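Local coordinates for (2Z,6E)-hedycaryol synthase (Kitasatospora setae, PDB 4MC3), which catalyses the magnesium-dependent 1,11-cyclisation of (2E,6E)-farnesyl diphosphate, with water, to the alcohol (2Z,6E)-hedycaryol and diphosphate, at residues Arg174-Val179 with Leu209-Ala214; Ala214-Leu219 with Ala301-Gln306. All coordinates share one frame; numbering follows the deposited sequence.

How the contacts relate
Both contacts are built on helix 204-225 of the all-helical terpene synthase fold, and their centres lie about 9 Å apart. Along the chain they come in series: contact 1 brings helix 168-178 and Val179 beyond it onto residues Leu209-Ala214, and contact 2 sets the next turns, Ala214-Leu219, beside helix 286-309. Ala214 belongs to both. The two also touch directly, as where Val179 CG2 lies 3.8 Å from Ala218 CB and Gly213 CA lies 3.8 Å from Leu303 CD1. Because each contact reaches the bound nerolidol, helix 204-225 links two parts of the pocket wall, one crossing it steeply and one running almost parallel to it.

Contact 1. Residues Arg174-Val179 with Leu209-Ala214; sequences RRMYSV and LRRAGA. With 28U ((3R,6E)-3,7,11-trimethyldodeca-1,6,10-trien-3-ol), chain B.
The backbone carbonyl of Met176 is buried against a methyl group: Met176 O lies 3.7 Å from Ala214 CB and finds no hydrogen-bond partner anywhere in the model. The small alanine is consistent with so close an approach: the CA atoms of Met176 and Ala214 are 5.2 Å apart. No hydrogen bond joins the two segments, so the contact rests on packing. Met176 buries more surface than any other residue of the contact. Its CG sits between the backbone N and the carbonyl carbon (chi1 68°), and the chain bends at chi3, with CE 3.8 Å from Arg211 CA. Met176 SD touches the aliphatic root of Arg211, 3.8 Å from its CG, and the two side chains cross at about a right angle. Arg211 extends from CG to NE, and its NH1 forms a salt bridge with Asp173.

In the class I terpene synthase fold, helix 168-178 here runs toward the helix break that precedes helix 181-188 at the active-site cavity. The local axes of 174-178 and 209-214 approach to 9.2 Å at 79°. Val179, a non-helical residue, faces two ways: its CG1 packs 4.0 Å from Ala214 CB, while its CG2 approaches C2 of the bound nerolidol. One turn back, Arg175, a substrate-binding residue by similarity, directs NH1 to Ser178 OG at 3.3 Å, nearly straight (162°) and close to the guanidinium plane. Its NH2 forms a salt bridge with Asp222 of the NSE motif on helix 204-225.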
loop_
_atom_site.group_PDB
_atom_site.type_symbol
_atom_site.label_atom_id
_atom_site.label_comp_id
_atom_site.label_asym_id
_atom_site.label_seq_id
_atom_site.Cartn_x
_atom_site.Cartn_y
_atom_site.Cartn_z
ATOM N N ARG A 174 -9.381 6.714 5.430
ATOM C CA ARG A 174 -9.292 5.236 5.413
ATOM C C ARG A 174 -8.653 4.674 4.138
ATOM O O ARG A 174 -7.880 3.662 4.189
ATOM C CB ARG A 174 -10.594 4.562 5.743
ATOM C CG ARG A 174 -11.608 4.570 4.686
ATOM C CD ARG A 174 -12.800 3.708 5.160
ATOM N NE ARG A 174 -13.858 3.898 4.210
ATOM C CZ ARG A 174 -14.737 4.914 4.263
ATOM N NH1 ARG A 174 -15.650 5.026 3.324
ATOM N NH2 ARG A 174 -14.702 5.807 5.251
ATOM N N ARG A 175 -8.864 5.356 3.010
ATOM C CA ARG A 175 -8.351 4.915 1.735
ATOM C C ARG A 175 -6.815 4.925 1.703
ATOM O O ARG A 175 -6.194 4.097 1.020
ATOM C CB ARG A 175 -8.911 5.770 0.589
ATOM C CG ARG A 175 -8.593 5.264 -0.767
ATOM C CD ARG A 175 -9.157 3.910 -1.047
ATOM N NE ARG A 175 -9.009 3.568 -2.447
ATOM C CZ ARG A 175 -8.373 2.499 -2.905
ATOM N NH1 ARG A 175 -7.831 1.588 -2.075
ATOM N NH2 ARG A 175 -8.270 2.355 -4.192
ATOM N N MET A 176 -6.184 5.874 2.391
ATOM C CA MET A 176 -4.712 5.902 2.434
ATOM C C MET A 176 -4.175 4.612 3.053
ATOM O O MET A 176 -3.067 4.228 2.728
ATOM C CB MET A 176 -4.106 7.114 3.094
ATOM C CG MET A 176 -4.311 7.257 4.529
ATOM S SD MET A 176 -3.076 8.414 5.297
ATOM C CE MET A 176 -1.476 7.632 5.332
ATOM N N TYR A 177 -4.934 3.988 3.939
ATOM C CA TYR A 177 -4.534 2.645 4.499
ATOM C C TYR A 177 -5.053 1.464 3.670
ATOM O O TYR A 177 -4.345 0.453 3.537
ATOM C CB TYR A 177 -4.955 2.550 5.944
ATOM C CG TYR A 177 -4.259 3.585 6.776
ATOM C CD1 TYR A 177 -2.890 3.532 7.028
ATOM C CD2 TYR A 177 -4.967 4.668 7.299
ATOM C CE1 TYR A 177 -2.262 4.522 7.772
ATOM C CE2 TYR A 177 -4.336 5.649 8.027
ATOM C CZ TYR A 177 -2.984 5.578 8.245
ATOM O OH TYR A 177 -2.335 6.539 8.997
ATOM N N SER A 178 -6.277 1.494 3.131
ATOM C CA SER A 178 -6.828 0.369 2.359
ATOM C C SER A 178 -6.073 0.104 1.063
ATOM O O SER A 178 -6.054 -1.033 0.590
ATOM C CB SER A 178 -8.326 0.499 2.106
ATOM O OG SER A 178 -8.595 1.492 1.099
ATOM N N VAL A 179 -5.433 1.123 0.472
ATOM C CA VAL A 179 -4.604 0.924 -0.715
ATOM C C VAL A 179 -3.334 0.141 -0.373
ATOM O O VAL A 179 -2.644 -0.301 -1.271
ATOM C CB VAL A 179 -4.327 2.308 -1.387
ATOM C CG1 VAL A 179 -3.356 3.159 -0.596
ATOM C CG2 VAL A 179 -3.875 2.139 -2.818
ATOM N N LEU A 209 4.194 13.179 2.839
ATOM C CA LEU A 209 4.561 12.434 1.618
ATOM C C LEU A 209 3.832 11.094 1.531
ATOM O O LEU A 209 3.329 10.730 0.442
ATOM C CB LEU A 209 6.097 12.188 1.629
ATOM C CG LEU A 209 6.673 11.363 0.467
ATOM C CD1 LEU A 209 6.413 11.999 -0.874
ATOM C CD2 LEU A 209 8.166 11.155 0.693
ATOM N N ARG A 210 3.841 10.365 2.633
ATOM C CA ARG A 210 3.229 9.029 2.693
ATOM C C ARG A 210 1.716 9.157 2.376
ATOM O O ARG A 210 1.184 8.406 1.570
ATOM C CB ARG A 210 3.436 8.417 4.087
ATOM C CG ARG A 210 2.805 7.060 4.362
ATOM C CD ARG A 210 3.021 6.526 5.775
ATOM N NE ARG A 210 4.446 6.365 6.002
ATOM C CZ ARG A 210 5.225 7.104 6.826
ATOM N NH1 ARG A 210 4.744 8.013 7.627
ATOM N NH2 ARG A 210 6.534 6.863 6.842
ATOM N N ARG A 211 1.029 10.090 3.007
ATOM C CA ARG A 211 -0.397 10.269 2.770
ATOM C C ARG A 211 -0.691 10.681 1.354
ATOM O O ARG A 211 -1.563 10.081 0.676
ATOM C CB ARG A 211 -1.006 11.275 3.767
ATOM C CG ARG A 211 -2.463 11.609 3.400
ATOM C CD ARG A 211 -3.078 12.562 4.416
ATOM N NE ARG A 211 -4.349 13.046 3.896
ATOM C CZ ARG A 211 -5.567 12.689 4.293
ATOM N NH1 ARG A 211 -5.766 11.830 5.265
ATOM N NH2 ARG A 211 -6.602 13.267 3.695
ATOM N N ALA A 212 0.017 11.682 0.836
ATOM C CA ALA A 212 -0.249 12.150 -0.503
ATOM C C ALA A 212 0.082 11.139 -1.552
ATOM O O ALA A 212 -0.653 10.986 -2.557
ATOM C CB ALA A 212 0.484 13.456 -0.764
ATOM N N GLY A 213 1.200 10.422 -1.386
ATOM C CA GLY A 213 1.550 9.406 -2.335
ATOM C C GLY A 213 0.520 8.291 -2.341
ATOM O O GLY A 213 0.100 7.791 -3.411
ATOM N N ALA A 214 0.106 7.873 -1.135
ATOM C CA ALA A 214 -0.886 6.783 -0.999
ATOM C C ALA A 214 -2.201 7.222 -1.663
ATOM O O ALA A 214 -2.847 6.415 -2.348
ATOM C CB ALA A 214 -1.113 6.366 0.441
HETATM C C4 28U B . -1.956 0.091 -6.010
HETATM C C5 28U B . -1.543 -2.407 -6.018
HETATM C C6 28U B . -0.406 -2.817 -5.103
HETATM C C7 28U B . -0.389 -4.104 -4.330
HETATM C C8 28U B . -1.427 -4.910 -3.976
HETATM C C10 28U B . -2.852 -4.769 -4.450
HETATM C C13 28U B . -4.506 -4.528 -1.702
HETATM C C15 28U B . -5.574 -3.663 -2.342
HETATM O O16 28U B . -3.793 -1.390 -6.188
HETATM C C3 28U B . -2.514 -1.268 -5.519
HETATM C C2 28U B . -2.713 -1.183 -3.997
HETATM C C1 28U B . -3.250 -2.232 -3.320
HETATM C C9 28U B . -1.409 -5.627 -2.637
HETATM C C11 28U B . -1.882 -4.704 -1.465
HETATM C C12 28U B . -3.263 -4.027 -1.466
HETATM C C14 28U B . -4.849 -6.003 -1.821
#

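Contact 2. Residues Ala214-Leu219 with Ala301-Gln306. With 28U ((3R,6E)-3,7,11-trimethyldodeca-1,6,10-trien-3-ol), chain B.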
loop_
_atom_site.group_PDB
_atom_site.type_symbol
_atom_site.label_atom_id
_atom_site.label_comp_id
_atom_site.label_asym_id
_atom_site.label_seq_id
_atom_site.Cartn_x
_atom_site.Cartn_y
_atom_site.Cartn_z
ATOM N N ALA A 214 0.106 7.873 -1.135
ATOM C CA ALA A 214 -0.886 6.783 -0.999
ATOM C C ALA A 214 -2.201 7.222 -1.663
ATOM O O ALA A 214 -2.847 6.415 -2.348
ATOM C CB ALA A 214 -1.113 6.366 0.441
ATOM N N LEU A 215 -2.593 8.470 -1.471
ATOM C CA LEU A 215 -3.842 8.971 -2.015
ATOM C C LEU A 215 -3.763 9.191 -3.518
ATOM O O LEU A 215 -4.747 8.929 -4.218
ATOM C CB LEU A 215 -4.322 10.223 -1.300
ATOM C CG LEU A 215 -4.851 9.961 0.128
ATOM C CD1 LEU A 215 -5.278 11.293 0.746
ATOM C CD2 LEU A 215 -5.969 8.885 0.237
ATOM N N HIS A 216 -2.622 9.601 -4.037
ATOM C CA HIS A 216 -2.488 9.712 -5.500
ATOM C C HIS A 216 -2.758 8.365 -6.168
ATOM O O HIS A 216 -3.591 8.223 -7.072
ATOM C CB HIS A 216 -1.108 10.190 -5.872
ATOM C CG HIS A 216 -0.908 10.416 -7.333
ATOM N ND1 HIS A 216 -0.719 9.392 -8.230
ATOM C CD2 HIS A 216 -0.883 11.568 -8.058
ATOM C CE1 HIS A 216 -0.558 9.906 -9.451
ATOM N NE2 HIS A 216 -0.646 11.218 -9.371
ATOM N N ILE A 217 -2.086 7.313 -5.657
ATOM C CA ILE A 217 -2.193 5.975 -6.141
ATOM C C ILE A 217 -3.605 5.488 -6.003
ATOM O O ILE A 217 -4.160 4.848 -6.913
ATOM C CB ILE A 217 -1.156 5.090 -5.391
ATOM C CG1 ILE A 217 0.266 5.508 -5.793
ATOM C CG2 ILE A 217 -1.392 3.638 -5.621
ATOM C CD1 ILE A 217 1.364 4.985 -4.888
ATOM N N ALA A 218 -4.199 5.670 -4.826
ATOM C CA ALA A 218 -5.557 5.181 -4.585
ATOM C C ALA A 218 -6.605 5.855 -5.419
ATOM O O ALA A 218 -7.544 5.170 -5.898
ATOM C CB ALA A 218 -5.934 5.324 -3.138
ATOM N N LEU A 219 -6.473 7.162 -5.621
ATOM C CA LEU A 219 -7.467 7.905 -6.375
ATOM C C LEU A 219 -7.376 7.547 -7.870
ATOM O O LEU A 219 -8.406 7.452 -8.558
ATOM C CB LEU A 219 -7.303 9.399 -6.164
ATOM C CG LEU A 219 -7.727 9.886 -4.789
ATOM C CD1 LEU A 219 -7.214 11.263 -4.505
ATOM C CD2 LEU A 219 -9.236 9.829 -4.618
ATOM N N ALA A 301 8.531 7.213 -7.123
ATOM C CA ALA A 301 8.536 6.240 -8.211
ATOM C C ALA A 301 7.243 5.519 -8.266
ATOM O O ALA A 301 6.762 5.232 -9.331
ATOM C CB ALA A 301 9.686 5.236 -8.042
ATOM N N ASN A 302 6.686 5.154 -7.100
ATOM C CA ASN A 302 5.443 4.380 -7.093
ATOM C C ASN A 302 4.259 5.123 -7.727
ATOM O O ASN A 302 3.334 4.465 -8.229
ATOM C CB ASN A 302 5.090 3.974 -5.650
ATOM C CG ASN A 302 5.669 2.660 -5.274
ATOM O OD1 ASN A 302 6.870 2.552 -4.866
ATOM N ND2 ASN A 302 4.878 1.646 -5.436
ATOM N N LEU A 303 4.271 6.450 -7.693
ATOM C CA LEU A 303 3.172 7.158 -8.416
ATOM C C LEU A 303 3.180 6.829 -9.936
ATOM O O LEU A 303 2.142 6.569 -10.534
ATOM C CB LEU A 303 3.235 8.646 -8.183
ATOM C CG LEU A 303 2.633 9.164 -6.861
ATOM C CD1 LEU A 303 3.344 8.712 -5.593
ATOM C CD2 LEU A 303 2.541 10.691 -6.911
ATOM N N SER A 304 4.365 6.731 -10.530
ATOM C CA SER A 304 4.497 6.312 -11.940
ATOM C C SER A 304 4.252 4.842 -12.109
ATOM O O SER A 304 3.491 4.442 -12.981
ATOM C CB SER A 304 5.890 6.652 -12.472
ATOM O OG SER A 304 5.986 8.053 -12.627
ATOM N N GLY A 305 4.842 3.995 -11.230
ATOM C CA GLY A 305 4.685 2.556 -11.416
ATOM C C GLY A 305 3.266 2.120 -11.264
ATOM O O GLY A 305 2.798 1.249 -12.005
ATOM N N GLN A 306 2.566 2.677 -10.267
ATOM C CA GLN A 306 1.219 2.185 -10.033
ATOM C C GLN A 306 0.236 2.745 -11.073
ATOM O O GLN A 306 -0.773 2.116 -11.384
ATOM C CB GLN A 306 0.737 2.448 -8.595
ATOM C CG GLN A 306 1.632 1.861 -7.517
ATOM C CD GLN A 306 1.862 0.347 -7.646
ATOM O OE1 GLN A 306 0.984 -0.358 -8.007
ATOM N NE2 GLN A 306 3.041 -0.128 -7.261
HETATM C C4 28U B . -1.956 0.091 -6.010
HETATM C C5 28U B . -1.543 -2.407 -6.018
HETATM C C6 28U B . -0.406 -2.817 -5.103
HETATM C C7 28U B . -0.389 -4.104 -4.330
HETATM C C8 28U B . -1.427 -4.910 -3.976
HETATM C C10 28U B . -2.852 -4.769 -4.450
HETATM C C13 28U B . -4.506 -4.528 -1.702
HETATM C C15 28U B . -5.574 -3.663 -2.342
HETATM O O16 28U B . -3.793 -1.390 -6.188
HETATM C C3 28U B . -2.514 -1.268 -5.519
HETATM C C2 28U B . -2.713 -1.183 -3.997
HETATM C C1 28U B . -3.250 -2.232 -3.320
HETATM C C9 28U B . -1.409 -5.627 -2.637
HETATM C C11 28U B . -1.882 -4.704 -1.465
HETATM C C12 28U B . -3.263 -4.027 -1.466
HETATM C C14 28U B . -4.849 -6.003 -1.821
HETATM O O HOH W 1 -0.476 6.669 -9.269
#
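The nerolidol pocket is lined here by Ile217 and Gln306, which meet across two neighbouring helices of the terpene synthase bundle. Ile217 CG2 lies 3.8 Å from Gln306 CB and 3.6 Å from C4 of the ligand, so one methyl packs against both. Gln306 bends at chi2, and at the end of the chain OE1 also lies 3.6 Å from C4. The other branch of Ile217 leads toward helix 286-309, where CD1 reaches Asn302 CB at 3.9 Å.

Farther from the ligand, Leu303 sets CD2 over one face of the His216 ring, 3.6 Å from the centroid and 17° off the ring normal, a CH-pi contact. CG of His216, anti to the backbone N (chi1 -176°), starts the ring off beside the carbonyl carbon. At the ring edge, in its plane, a water lies 2.9 Å from His216 ND1 and donates to Leu303 O, also at 2.9 Å, thereby bridging side chain and backbone across the interface. An alanine at His216 would probably open a gap beneath Leu303 CD2 and leave the bridging water without its ring partner. Val261 and Gln264 of helix 250-282 also touch this histidine. The segment axes run 9.5 Å apart and only 7° from parallel, a side-by-side helix pairing that forms part of the active-site wall in the class I terpene synthase alpha-helical fold.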